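Local coordinates for ribosome maturation protein SDO1 homolog (Methanothermobacter thermautotrophicus, PDB 2WBM) that probably takes part in ribosome maturation and binds RNA, as a conformationally flexible archaeal member of the SDO1/SBDS family, at residues H35-E40 / V69-R74; Q115-K120 / V157-T162; F182-V187 / E225-L230. All coordinates share one frame; numbering follows the deposited sequence.

Interaction 1: residues H35-E40 / V69-R74; sequences HGERFE and VFRDAR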
loop_
_atom_site.group_PDB
_atom_site.type_symbol
_atom_site.label_atom_id
_atom_site.label_comp_id
_atom_site.label_asym_id
_atom_site.label_seq_id
_atom_site.Cartn_x
_atom_site.Cartn_y
_atom_site.Cartn_z
ATOM N N HIS A 35 0.163 10.249 33.162
ATOM C CA HIS A 35 0.599 10.125 34.549
ATOM C C HIS A 35 0.555 8.672 35.069
ATOM O O HIS A 35 0.121 8.419 36.190
ATOM C CB HIS A 35 -0.222 11.069 35.431
ATOM C CG HIS A 35 0.036 12.518 35.156
ATOM N ND1 HIS A 35 -0.881 13.334 34.529
ATOM C CD2 HIS A 35 1.121 13.290 35.401
ATOM C CE1 HIS A 35 -0.377 14.550 34.414
ATOM N NE2 HIS A 35 0.835 14.549 34.933
ATOM N N GLY A 36 0.996 7.736 34.231
ATOM C CA GLY A 36 1.127 6.336 34.617
ATOM C C GLY A 36 -0.147 5.527 34.410
ATOM O O GLY A 36 -0.154 4.323 34.656
ATOM N N GLU A 37 -1.218 6.176 33.957
ATOM C CA GLU A 37 -2.476 5.481 33.685
ATOM C C GLU A 37 -2.666 5.237 32.189
ATOM O O GLU A 37 -2.675 6.186 31.405
ATOM C CB GLU A 37 -3.672 6.273 34.247
ATOM C CG GLU A 37 -3.667 6.423 35.769
ATOM C CD GLU A 37 -4.019 5.119 36.519
ATOM O OE1 GLU A 37 -4.207 4.076 35.861
ATOM O OE2 GLU A 37 -4.100 5.147 37.771
ATOM N N ARG A 38 -2.841 3.970 31.799
ATOM C CA ARG A 38 -3.115 3.609 30.407
ATOM C C ARG A 38 -4.591 3.648 30.014
ATOM O O ARG A 38 -5.476 3.280 30.787
ATOM C CB ARG A 38 -2.596 2.213 30.086
ATOM C CG ARG A 38 -1.103 2.109 30.148
ATOM C CD ARG A 38 -0.674 0.696 29.960
ATOM N NE ARG A 38 0.768 0.592 30.118
ATOM C CZ ARG A 38 1.455 -0.541 30.033
ATOM N NH1 ARG A 38 0.828 -1.687 29.789
ATOM N NH2 ARG A 38 2.765 -0.525 30.205
ATOM N N PHE A 39 -4.812 4.129 28.805
ATOM C CA PHE A 39 -6.094 4.138 28.124
ATOM C C PHE A 39 -5.833 3.491 26.777
ATOM O O PHE A 39 -4.878 3.863 26.060
ATOM C CB PHE A 39 -6.599 5.571 27.929
ATOM C CG PHE A 39 -6.897 6.303 29.213
ATOM C CD1 PHE A 39 -8.193 6.324 29.737
ATOM C CD2 PHE A 39 -5.883 6.994 29.890
ATOM C CE1 PHE A 39 -8.483 7.016 30.909
ATOM C CE2 PHE A 39 -6.140 7.675 31.076
ATOM C CZ PHE A 39 -7.456 7.707 31.595
ATOM N N GLU A 40 -6.648 2.499 26.439
ATOM C CA GLU A 40 -6.398 1.658 25.276
ATOM C C GLU A 40 -7.680 1.446 24.505
ATOM O O GLU A 40 -8.764 1.340 25.100
ATOM C CB GLU A 40 -5.862 0.294 25.689
ATOM C CG GLU A 40 -4.471 0.400 26.375
ATOM C CD GLU A 40 -3.882 -0.911 26.817
ATOM O OE1 GLU A 40 -4.520 -1.985 26.655
ATOM O OE2 GLU A 40 -2.747 -0.861 27.347
ATOM N N VAL A 69 -13.446 2.313 25.716
ATOM C CA VAL A 69 -12.094 2.707 26.105
ATOM C C VAL A 69 -11.698 1.830 27.289
ATOM O O VAL A 69 -12.404 1.754 28.312
ATOM C CB VAL A 69 -11.994 4.209 26.451
ATOM C CG1 VAL A 69 -10.555 4.552 26.880
ATOM C CG2 VAL A 69 -12.421 5.082 25.239
ATOM N N PHE A 70 -10.571 1.139 27.134
ATOM C CA PHE A 70 -10.099 0.222 28.157
ATOM C C PHE A 70 -8.986 0.835 29.000
ATOM O O PHE A 70 -8.241 1.698 28.545
ATOM C CB PHE A 70 -9.546 -1.058 27.495
ATOM C CG PHE A 70 -10.594 -1.855 26.745
ATOM C CD1 PHE A 70 -11.280 -2.869 27.388
ATOM C CD2 PHE A 70 -10.894 -1.556 25.398
ATOM C CE1 PHE A 70 -12.271 -3.625 26.701
ATOM C CE2 PHE A 70 -11.899 -2.282 24.707
ATOM C CZ PHE A 70 -12.568 -3.325 25.361
ATOM N N ARG A 71 -8.857 0.340 30.223
ATOM C CA ARG A 71 -7.631 0.535 30.989
ATOM C C ARG A 71 -6.607 -0.469 30.475
ATOM O O ARG A 71 -5.427 -0.149 30.339
ATOM C CB ARG A 71 -7.889 0.296 32.466
ATOM C CG ARG A 71 -8.899 1.308 33.033
ATOM C CD ARG A 71 -9.171 1.010 34.478
ATOM N NE ARG A 71 -8.189 1.660 35.360
ATOM C CZ ARG A 71 -7.966 1.316 36.624
ATOM N NH1 ARG A 71 -8.601 0.287 37.166
ATOM N NH2 ARG A 71 -7.077 1.988 37.339
ATOM N N ASP A 72 -7.062 -1.699 30.223
ATOM C CA ASP A 72 -6.208 -2.719 29.625
ATOM C C ASP A 72 -7.057 -3.537 28.667
ATOM O O ASP A 72 -7.917 -4.306 29.087
ATOM C CB ASP A 72 -5.544 -3.613 30.681
ATOM C CG ASP A 72 -4.548 -4.595 30.063
ATOM O OD1 ASP A 72 -4.938 -5.341 29.144
ATOM O OD2 ASP A 72 -3.373 -4.615 30.487
ATOM N N ALA A 73 -6.805 -3.359 27.376
ATOM C CA ALA A 73 -7.677 -3.935 26.351
ATOM C C ALA A 73 -7.554 -5.447 26.210
ATOM O O ALA A 73 -8.497 -6.106 25.779
ATOM C CB ALA A 73 -7.461 -3.233 25.013
ATOM N N ARG A 74 -6.414 -6.013 26.575
ATOM C CA ARG A 74 -6.324 -7.458 26.510
ATOM C C ARG A 74 -6.957 -8.107 27.742
ATOM O O ARG A 74 -7.499 -9.199 27.642
ATOM C CB ARG A 74 -4.889 -7.939 26.271
ATOM C CG ARG A 74 -4.354 -7.615 24.867
ATOM C CD ARG A 74 -5.279 -8.095 23.738
ATOM N NE ARG A 74 -4.789 -7.696 22.417
ATOM C CZ ARG A 74 -5.482 -7.796 21.283
ATOM N NH1 ARG A 74 -6.712 -8.282 21.285
ATOM N NH2 ARG A 74 -4.937 -7.405 20.138
HETATM O O HOH W 1 -2.266 -1.979 29.915
HETATM O O HOH W 2 -3.134 -4.237 26.771
#
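The side chain of E40 lies over the turn at R71-A73, its CB 3.9 Å from CB of A73. CG is anti to the carbonyl carbon, beside the backbone N (chi1 -64°), and the chain beyond is extended, which carries OE1 to within 2.8 Å of A73 N. That N-H points almost straight at the oxygen (175°) and meets it on the anti side, 32° out of the carboxylate plane. Two waters tie the same carboxylate to D72: one donates to E40 OE2 and D72 OD2 and accepts from R38 NH1, the other donates to OE1 and, weakly, to D72 OD1. R38 NE has its own salt bridge with E33, and D72 OD1 also accepts from K75 N. The waters join two acids whose nearest oxygens, E40 OE1 and D72 OD1, are 4.2 Å apart; R31, in a salt bridge with E40 OE2, is likely to offset the repulsion. With an alanine in place of E40, the A73 amide would probably lose its carboxylate acceptor and R31 its counter-charge, leaving the turn freer to shift.

The backbones form a single antiparallel bridge, a hydrogen-bonded pair: E40 N reaches F70 O at 2.8 Å and F70 N reaches E40 O at 2.7 Å. E40 O also lies in the F70 ring plane, at its edge. F39 brings CD1 to 4.1 Å from V69 CG1, the methyl standing at the ring edge, whereas E37 OE1 and R71 NH2 make only a long salt bridge of 3.8 Å.

Within the SBDS N-terminal domain, the loop 69-74 borders strand 37-43, an outermost strand of a three-stranded antiparallel sheet. F39 and V69 pack on helices 81-88 and 93-103, with F88 edge-to-face against F39, while E40 and A73 touch I29 of strand 28-34.

Interaction 2: residues Q115-K120 / V157-T162; sequences QMIEDK and VDPFKT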
loop_
_atom_site.group_PDB
_atom_site.type_symbol
_atom_site.label_atom_id
_atom_site.label_comp_id
_atom_site.label_asym_id
_atom_site.label_seq_id
_atom_site.Cartn_x
_atom_site.Cartn_y
_atom_site.Cartn_z
ATOM N N GLN A 115 3.739 -11.338 11.405
ATOM C CA GLN A 115 2.850 -11.410 10.254
ATOM C C GLN A 115 2.752 -10.092 9.489
ATOM O O GLN A 115 2.767 -10.095 8.254
ATOM C CB GLN A 115 1.470 -11.881 10.693
ATOM C CG GLN A 115 1.452 -13.346 11.110
ATOM C CD GLN A 115 0.097 -14.009 10.920
ATOM O OE1 GLN A 115 -0.560 -14.398 11.888
ATOM N NE2 GLN A 115 -0.327 -14.140 9.664
ATOM N N MET A 116 2.666 -8.982 10.221
ATOM C CA MET A 116 2.574 -7.651 9.617
ATOM C C MET A 116 3.850 -7.248 8.879
ATOM O O MET A 116 3.776 -6.695 7.769
ATOM C CB MET A 116 2.181 -6.602 10.658
ATOM C CG MET A 116 0.745 -6.804 11.185
ATOM S SD MET A 116 0.409 -5.887 12.714
ATOM C CE MET A 116 0.018 -4.248 12.088
ATOM N N ILE A 117 5.009 -7.507 9.482
ATOM C CA ILE A 117 6.275 -7.230 8.797
ATOM C C ILE A 117 6.358 -8.030 7.497
ATOM O O ILE A 117 6.685 -7.467 6.452
ATOM C CB ILE A 117 7.512 -7.510 9.679
ATOM C CG1 ILE A 117 7.591 -6.450 10.789
ATOM C CG2 ILE A 117 8.808 -7.479 8.819
ATOM C CD1 ILE A 117 8.665 -6.765 11.854
ATOM N N GLU A 118 6.049 -9.323 7.561
ATOM C CA GLU A 118 6.160 -10.182 6.387
ATOM C C GLU A 118 5.221 -9.700 5.277
ATOM O O GLU A 118 5.631 -9.600 4.116
ATOM C CB GLU A 118 5.885 -11.645 6.747
ATOM C CG GLU A 118 6.153 -12.660 5.594
ATOM C CD GLU A 118 7.421 -12.350 4.765
ATOM O OE1 GLU A 118 8.537 -12.222 5.336
ATOM O OE2 GLU A 118 7.297 -12.237 3.524
ATOM N N ASP A 119 3.981 -9.381 5.657
ATOM C CA ASP A 119 2.974 -8.892 4.724
ATOM C C ASP A 119 3.435 -7.593 4.057
ATOM O O ASP A 119 3.369 -7.467 2.820
ATOM C CB ASP A 119 1.634 -8.682 5.433
ATOM C CG ASP A 119 0.548 -8.142 4.495
ATOM O OD1 ASP A 119 0.076 -8.899 3.609
ATOM O OD2 ASP A 119 0.174 -6.955 4.643
ATOM N N LYS A 120 3.896 -6.637 4.866
ATOM C CA LYS A 120 4.336 -5.355 4.334
ATOM C C LYS A 120 5.618 -5.471 3.525
ATOM O O LYS A 120 5.748 -4.809 2.499
ATOM C CB LYS A 120 4.436 -4.293 5.430
ATOM C CG LYS A 120 3.041 -3.927 5.949
ATOM C CD LYS A 120 3.026 -2.694 6.779
ATOM C CE LYS A 120 1.586 -2.280 7.116
ATOM N NZ LYS A 120 0.965 -3.199 8.128
ATOM N N VAL A 157 11.776 -3.494 7.760
ATOM C CA VAL A 157 10.403 -3.132 7.445
ATOM C C VAL A 157 9.612 -2.960 8.761
ATOM O O VAL A 157 9.734 -3.777 9.674
ATOM C CB VAL A 157 9.755 -4.182 6.504
ATOM C CG1 VAL A 157 8.239 -4.008 6.396
ATOM C CG2 VAL A 157 10.402 -4.127 5.106
ATOM N N ASP A 158 8.849 -1.876 8.857
ATOM C CA ASP A 158 8.001 -1.629 10.029
ATOM C C ASP A 158 6.717 -2.436 9.916
ATOM O O ASP A 158 6.134 -2.522 8.835
ATOM C CB ASP A 158 7.651 -0.147 10.120
ATOM C CG ASP A 158 7.052 0.219 11.457
ATOM O OD1 ASP A 158 7.840 0.366 12.409
ATOM O OD2 ASP A 158 5.806 0.328 11.564
ATOM N N PRO A 159 6.233 -3.003 11.043
ATOM C CA PRO A 159 4.962 -3.731 11.001
ATOM C C PRO A 159 3.731 -2.835 10.749
ATOM O O PRO A 159 2.731 -3.310 10.204
ATOM C CB PRO A 159 4.868 -4.335 12.414
ATOM C CG PRO A 159 5.711 -3.397 13.271
ATOM C CD PRO A 159 6.871 -3.080 12.374
ATOM N N PHE A 160 3.801 -1.558 11.133
ATOM C CA PHE A 160 2.591 -0.733 11.226
ATOM C C PHE A 160 2.466 0.368 10.172
ATOM O O PHE A 160 1.375 0.591 9.630
ATOM C CB PHE A 160 2.459 -0.135 12.637
ATOM C CG PHE A 160 1.218 0.706 12.837
ATOM C CD1 PHE A 160 -0.034 0.105 12.988
ATOM C CD2 PHE A 160 1.299 2.102 12.868
ATOM C CE1 PHE A 160 -1.187 0.874 13.159
ATOM C CE2 PHE A 160 0.159 2.882 13.047
ATOM C CZ PHE A 160 -1.097 2.264 13.200
ATOM N N LYS A 161 3.563 1.080 9.913
ATOM C CA LYS A 161 3.569 2.168 8.934
ATOM C C LYS A 161 2.996 1.681 7.611
ATOM O O LYS A 161 3.252 0.558 7.199
ATOM C CB LYS A 161 4.992 2.673 8.709
ATOM C CG LYS A 161 5.588 3.389 9.907
ATOM C CD LYS A 161 6.956 3.937 9.571
ATOM C CE LYS A 161 7.659 4.466 10.810
ATOM N NZ LYS A 161 9.062 4.832 10.473
ATOM N N THR A 162 2.212 2.524 6.949
ATOM C CA THR A 162 1.593 2.113 5.682
ATOM C C THR A 162 2.636 1.720 4.630
ATOM O O THR A 162 3.764 2.237 4.612
ATOM C CB THR A 162 0.688 3.196 5.113
ATOM O OG1 THR A 162 1.475 4.349 4.791
ATOM C CG2 THR A 162 -0.416 3.581 6.126
HETATM O O HOH W 3 -0.881 -0.805 9.417
#
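The backbone of loop 157-162 comes closest to helix 115-120 where the CA atoms of I117 and P159 stand 4.3 Å apart. I117 meets both V157 and P159: its CG1 is 3.8 Å from P159 CD, those side chains lying alongside and pointing the same way, whereas I117 and V157 slide past each other in opposite directions. M116 sets CB against P159 CB at 3.9 Å, and its chain, bent at chi3 (82°), brings CE to 3.4 Å from P159 O, near the edge of the F160 ring.

K120 runs its methylenes along the loop, CD lying 3.3 Å from K161 O. A bend at chi4 (73°) turns NZ onto P159 O, a 2.7 Å hydrogen bond in which the nitrogen sits 27° off the carbonyl plane. A water that donates to F160 O accepts weakly from NZ. D158 OD2 takes F160 N from above the carboxylate plane and K161 N on the anti side, an Asx turn and Asx motif just before the T162 N-cap.

The loop, within domain II, leads from helix 143-152 to helix 163-174; M116 on P45 and F160 on A49 and R52 bring helix 45-52 of the N-terminal domain to the same place. The chemistry is a lysine ammonium bonded to one loop carbonyl, P159 O, beside a small apolar patch; together they are consistent with a loop anchored on helix 110-131.

Interaction 3: residues F182-V187 / E225-L230; sequences FEKVRV and EIPGGL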
loop_
_atom_site.group_PDB
_atom_site.type_symbol
_atom_site.label_atom_id
_atom_site.label_comp_id
_atom_site.label_asym_id
_atom_site.label_seq_id
_atom_site.Cartn_x
_atom_site.Cartn_y
_atom_site.Cartn_z
ATOM N N PHE A 182 11.644 5.700 -9.679
ATOM C CA PHE A 182 10.246 5.504 -10.060
ATOM C C PHE A 182 9.995 6.312 -11.325
ATOM O O PHE A 182 10.305 7.504 -11.387
ATOM C CB PHE A 182 9.310 5.975 -8.951
ATOM C CG PHE A 182 9.088 4.960 -7.858
ATOM C CD1 PHE A 182 9.921 3.855 -7.720
ATOM C CD2 PHE A 182 8.058 5.136 -6.946
ATOM C CE1 PHE A 182 9.718 2.922 -6.696
ATOM C CE2 PHE A 182 7.849 4.209 -5.918
ATOM C CZ PHE A 182 8.684 3.103 -5.801
ATOM N N GLU A 183 9.463 5.653 -12.346
ATOM C CA GLU A 183 9.176 6.332 -13.611
ATOM C C GLU A 183 8.097 5.606 -14.371
ATOM O O GLU A 183 8.133 4.380 -14.503
ATOM C CB GLU A 183 10.441 6.434 -14.466
ATOM C CG GLU A 183 10.334 7.430 -15.611
ATOM C CD GLU A 183 11.696 7.902 -16.102
ATOM O OE1 GLU A 183 12.541 8.302 -15.268
ATOM O OE2 GLU A 183 11.912 7.886 -17.332
ATOM N N LYS A 184 7.127 6.369 -14.870
ATOM C CA LYS A 184 6.130 5.828 -15.767
ATOM C C LYS A 184 6.766 5.807 -17.151
ATOM O O LYS A 184 7.638 6.626 -17.446
ATOM C CB LYS A 184 4.866 6.696 -15.814
ATOM C CG LYS A 184 4.240 7.021 -14.466
ATOM C CD LYS A 184 3.570 5.825 -13.807
ATOM C CE LYS A 184 3.012 6.241 -12.429
ATOM N NZ LYS A 184 2.548 5.089 -11.600
ATOM N N VAL A 185 6.358 4.852 -17.973
ATOM C CA VAL A 185 6.813 4.798 -19.366
ATOM C C VAL A 185 5.602 4.719 -20.276
ATOM O O VAL A 185 4.517 4.319 -19.841
ATOM C CB VAL A 185 7.761 3.612 -19.650
ATOM C CG1 VAL A 185 8.979 3.652 -18.707
ATOM C CG2 VAL A 185 7.024 2.289 -19.545
ATOM N N ARG A 186 5.786 5.114 -21.531
ATOM C CA ARG A 186 4.699 5.036 -22.513
ATOM C C ARG A 186 5.040 3.995 -23.559
ATOM O O ARG A 186 6.141 3.997 -24.105
ATOM C CB ARG A 186 4.443 6.409 -23.152
ATOM C CG ARG A 186 3.636 7.326 -22.219
ATOM C CD ARG A 186 3.103 8.582 -22.901
ATOM N NE ARG A 186 2.485 9.473 -21.913
ATOM C CZ ARG A 186 1.717 10.527 -22.198
ATOM N NH1 ARG A 186 1.446 10.846 -23.458
ATOM N NH2 ARG A 186 1.214 11.266 -21.212
ATOM N N VAL A 187 4.095 3.091 -23.802
ATOM C CA VAL A 187 4.291 1.994 -24.720
ATOM C C VAL A 187 3.252 2.127 -25.819
ATOM O O VAL A 187 2.070 2.310 -25.534
ATOM C CB VAL A 187 4.064 0.649 -23.992
ATOM C CG1 VAL A 187 4.242 -0.521 -24.956
ATOM C CG2 VAL A 187 5.022 0.529 -22.757
ATOM N N GLU A 225 0.279 4.543 -20.862
ATOM C CA GLU A 225 1.231 4.936 -19.834
ATOM C C GLU A 225 1.137 3.909 -18.711
ATOM O O GLU A 225 0.056 3.689 -18.146
ATOM C CB GLU A 225 0.932 6.343 -19.319
ATOM C CG GLU A 225 1.852 6.820 -18.222
ATOM C CD GLU A 225 1.727 8.317 -17.991
ATOM O OE1 GLU A 225 2.301 9.101 -18.781
ATOM O OE2 GLU A 225 1.052 8.702 -17.018
ATOM N N ILE A 226 2.259 3.261 -18.415
ATOM C CA ILE A 226 2.309 2.244 -17.367
ATOM C C ILE A 226 3.410 2.551 -16.350
ATOM O O ILE A 226 4.376 3.258 -16.676
ATOM C CB ILE A 226 2.516 0.818 -17.942
ATOM C CG1 ILE A 226 3.851 0.704 -18.701
ATOM C CG2 ILE A 226 1.345 0.443 -18.877
ATOM C CD1 ILE A 226 4.275 -0.735 -18.991
ATOM N N PRO A 227 3.268 2.032 -15.109
ATOM C CA PRO A 227 4.389 2.033 -14.175
ATOM C C PRO A 227 5.559 1.345 -14.855
ATOM O O PRO A 227 5.376 0.308 -15.487
ATOM C CB PRO A 227 3.860 1.192 -13.005
ATOM C CG PRO A 227 2.396 1.479 -13.019
ATOM C CD PRO A 227 2.055 1.462 -14.486
ATOM N N GLY A 228 6.744 1.933 -14.768
ATOM C CA GLY A 228 7.872 1.446 -15.563
ATOM C C GLY A 228 8.306 0.016 -15.298
ATOM O O GLY A 228 8.880 -0.633 -16.178
ATOM N N GLY A 229 8.051 -0.481 -14.089
ATOM C CA GLY A 229 8.459 -1.835 -13.713
ATOM C C GLY A 229 7.586 -2.926 -14.308
ATOM O O GLY A 229 7.901 -4.110 -14.153
ATOM N N LEU A 230 6.497 -2.531 -14.971
ATOM C CA LEU A 230 5.539 -3.484 -15.557
ATOM C C LEU A 230 5.727 -3.748 -17.053
ATOM O O LEU A 230 4.895 -4.423 -17.670
ATOM C CB LEU A 230 4.094 -3.029 -15.303
ATOM C CG LEU A 230 3.656 -3.084 -13.835
ATOM C CD1 LEU A 230 2.258 -2.533 -13.682
ATOM C CD2 LEU A 230 3.750 -4.490 -13.278
#
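R186 and E225 cross at a slant on one face of the sheet, with guanidinium and carboxylate planes 50° apart. E225 OE1 lies at the edge of the guanidinium, in its plane, and takes NE of R186 at 3.2 Å; NH2 of R186 adds a weak bond to the same oxygen. The NE bond arrives on the anti side of OE1, 32° out of the carboxylate plane. CG of E225 is anti to the backbone N and the chain beyond is extended, which puts OE1 at the NE/NH2 edge of R186.

On the opposite face V185 and I226 meet, CG2 of V185 being 3.6 Å from CG1 of I226. Both branches sit between the backbone N and the carbonyl carbon of their own residues (chi1 61° for I226), which lets them meet. I226 CD1 also reaches V187 CG2, at 4.0 Å. K184 bends at chi2 to lie across P227, while its NZ has a salt bridge with E131.

Strands 184-187 and 225-227 run antiparallel. V185 and I226 are a hydrogen-bonded pair: V185 N to I226 O and I226 N to V185 O are both 2.9 Å. Beyond P227, G228 N makes a weak bond to E183 O; a CB on G228 would collide with that oxygen.

These are adjacent central strands of the C-terminal domain, whose strand-helix-strand-strand-helix-strand order is that of a ferredoxin-like fold. The ionic face, beside T210, sends both R186 N-H groups to OE1, the NE bond the shorter; the apolar face is aliphatic contact, with V185 and V187 touching L250.

Overall arrangement
The three contacts follow one another along the chain without touching. Interactions 1 and 3 lie on opposite sides of the chain's centre, with centres about 48 Å apart, and interaction 2 is nearer the middle, about 11 Å from that centre. All are partly buried, so none is purely core or purely surface. Interactions 1 and 3 both use antiparallel pairing, but the first is a single bridge at the edge of the N-terminal sheet, completed by a carboxylate and waters, whereas the third joins neighbouring strands of the C-terminal sheet. Interaction 2 has no strand pairing and ties a loop to helix 110-131, whose far end, through E131, also meets K184 of interaction 3.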